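Local structure of M32 carboxypeptidase (Pyrococcus furiosus, 1KA2) at the interface of chains A and B. The protein is a homodimeric, cobalt-dependent metallocarboxypeptidase of the M32 family that releases amino acids one by one from peptide C-termini with broad specificity. Sequence-based numbering; all coordinates share one arbitrary frame. Chains: chain A/B, M32 carboxypeptidase.

The interface of chains A and B. Residues chain A 33, 37-39; chain B 32, 232, 244, 250.
A:Asp33 and B:Arg250 meet head on in a two-pronged salt bridge across the dimer interface. B:Arg250 NH1 donates to A:Asp33 OD2 at 2.8 Å, almost perfectly straight, and its NH2 donates to OD1 of the same carboxylate at 3.0 Å. Both oxygens are met on their syn sides and the two flat groups lie nearly coplanar, 28° apart. B:Arg250 gets there with its chain extended from CG to NE, while A:Asp33 points its carboxylate across with CG anti to the backbone N (chi1 174°). Within chain B, B:Arg232 CD lies beside one guanidinium face of B:Arg250, offset toward the rim; B:Phe244 is modelled too close to the other face for its packing to be relied on.

A further hydrogen bond runs to the backbone. B:Arg232, bent at chi3 (49°), turns NH1 onto a lone pair of the A:Asn37 carbonyl O, 3.0 Å away and in the carbonyl plane, but the bond is bent and the oxygen is tilted out of the guanidinium plane. Replacing B:Arg232 with alanine would probably cost that carbonyl this donor and take away the CG that packs on A:Pro39 and the CD beside B:Arg250.

Packing surrounds these bonds. The A:Pro39 ring sets CD against B:Arg232 CG at 3.9 Å, the two side chains crossing at about a right angle. On the other flank a polar group meets an aromatic edge: A:Asn37 brings its amide ND2 to the rim of the B:Trp32 ring, 3.8 Å from CH2, with the planes steeply inclined.

Chain A contributes the C-terminal end of helix 8-36 and the loop after it; chain B answers with strands 231-235 and 248-253 and its own helix 8-36. The two-fold axis repeats the patch with chains exchanged. The centre of this patch lies about 22 Å from A:Glu270, the HEXXH glutamate.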
loop_
_atom_site.group_PDB
_atom_site.type_symbol
_atom_site.label_atom_id
_atom_site.label_comp_id
_atom_site.label_asym_id
_atom_site.label_seq_id
_atom_site.Cartn_x
_atom_site.Cartn_y
_atom_site.Cartn_z
ATOM N N ASP A 33 -0.863 -4.667 -1.581
ATOM C CA ASP A 33 -1.909 -3.817 -2.139
ATOM C C ASP A 33 -2.364 -4.332 -3.499
ATOM O O ASP A 33 -3.555 -4.312 -3.818
ATOM C CB ASP A 33 -1.419 -2.361 -2.246
ATOM C CG ASP A 33 -2.411 -1.474 -2.956
ATOM O OD1 ASP A 33 -2.250 -1.248 -4.176
ATOM O OD2 ASP A 33 -3.369 -1.034 -2.294
ATOM N N ASN A 37 -6.154 -4.454 -2.710
ATOM C CA ASN A 37 -6.915 -3.245 -3.032
ATOM C C ASN A 37 -6.917 -2.700 -4.451
ATOM O O ASN A 37 -7.936 -2.185 -4.913
ATOM C CB ASN A 37 -6.462 -2.111 -2.111
ATOM C CG ASN A 37 -6.515 -2.490 -0.651
ATOM O OD1 ASN A 37 -7.520 -2.990 -0.178
ATOM N ND2 ASN A 37 -5.431 -2.242 0.073
ATOM N N MET A 38 -5.774 -2.797 -5.117
ATOM C CA MET A 38 -5.567 -2.255 -6.458
ATOM C C MET A 38 -6.653 -2.420 -7.510
ATOM O O MET A 38 -7.130 -3.522 -7.768
ATOM C CB MET A 38 -4.245 -2.792 -7.037
ATOM C CG MET A 38 -3.757 -2.039 -8.270
ATOM S SD MET A 38 -2.370 -2.809 -9.115
ATOM C CE MET A 38 -3.179 -4.292 -9.778
ATOM N N PRO A 39 -7.088 -1.302 -8.112
ATOM C CA PRO A 39 -8.124 -1.419 -9.152
ATOM C C PRO A 39 -7.449 -2.227 -10.237
ATOM O O PRO A 39 -6.264 -2.030 -10.494
ATOM C CB PRO A 39 -8.374 0.018 -9.618
ATOM C CG PRO A 39 -7.680 0.897 -8.631
ATOM C CD PRO A 39 -6.957 0.074 -7.611
ATOM N N TRP B 32 -0.770 6.642 1.331
ATOM C CA TRP B 32 -2.175 6.270 1.282
ATOM C C TRP B 32 -2.460 5.181 2.308
ATOM O O TRP B 32 -3.399 5.277 3.102
ATOM C CB TRP B 32 -2.539 5.755 -0.124
ATOM C CG TRP B 32 -3.955 5.266 -0.262
ATOM C CD1 TRP B 32 -5.068 6.023 -0.472
ATOM C CD2 TRP B 32 -4.404 3.904 -0.173
ATOM N NE1 TRP B 32 -6.185 5.223 -0.517
ATOM C CE2 TRP B 32 -5.804 3.916 -0.337
ATOM C CE3 TRP B 32 -3.753 2.674 0.031
ATOM C CZ2 TRP B 32 -6.577 2.743 -0.304
ATOM C CZ3 TRP B 32 -4.519 1.505 0.066
ATOM C CH2 TRP B 32 -5.917 1.548 -0.101
ATOM N N ARG B 232 -10.570 3.973 -6.447
ATOM C CA ARG B 232 -11.120 3.485 -5.196
ATOM C C ARG B 232 -11.589 4.654 -4.331
ATOM O O ARG B 232 -11.111 5.782 -4.474
ATOM C CB ARG B 232 -10.059 2.734 -4.372
ATOM C CG ARG B 232 -9.427 1.487 -4.978
ATOM C CD ARG B 232 -8.626 0.787 -3.882
ATOM N NE ARG B 232 -9.462 0.651 -2.687
ATOM C CZ ARG B 232 -10.257 -0.387 -2.437
ATOM N NH1 ARG B 232 -10.312 -1.401 -3.292
ATOM N NH2 ARG B 232 -11.027 -0.401 -1.352
ATOM N N PHE B 244 -1.534 6.770 -7.896
ATOM C CA PHE B 244 -0.502 5.743 -7.902
ATOM C C PHE B 244 -0.087 5.665 -9.377
ATOM O O PHE B 244 1.031 5.281 -9.719
ATOM C CB PHE B 244 -1.070 4.391 -7.442
ATOM C CG PHE B 244 -1.406 4.321 -5.967
ATOM C CD1 PHE B 244 -1.900 3.142 -5.419
ATOM C CD2 PHE B 244 -1.258 5.432 -5.135
ATOM C CE1 PHE B 244 -2.246 3.060 -4.065
ATOM C CE2 PHE B 244 -1.605 5.360 -3.766
ATOM C CZ PHE B 244 -2.102 4.167 -3.240
ATOM N N ARG B 250 -6.891 7.179 -6.283
ATOM C CA ARG B 250 -7.732 6.935 -5.130
ATOM C C ARG B 250 -8.079 8.160 -4.293
ATOM O O ARG B 250 -7.260 9.063 -4.117
ATOM C CB ARG B 250 -7.047 5.890 -4.256
ATOM C CG ARG B 250 -6.575 4.690 -5.066
ATOM C CD ARG B 250 -6.015 3.560 -4.210
ATOM N NE ARG B 250 -5.398 2.538 -5.046
ATOM C CZ ARG B 250 -4.771 1.461 -4.580
ATOM N NH1 ARG B 250 -4.666 1.250 -3.265
ATOM N NH2 ARG B 250 -4.250 0.588 -5.434
#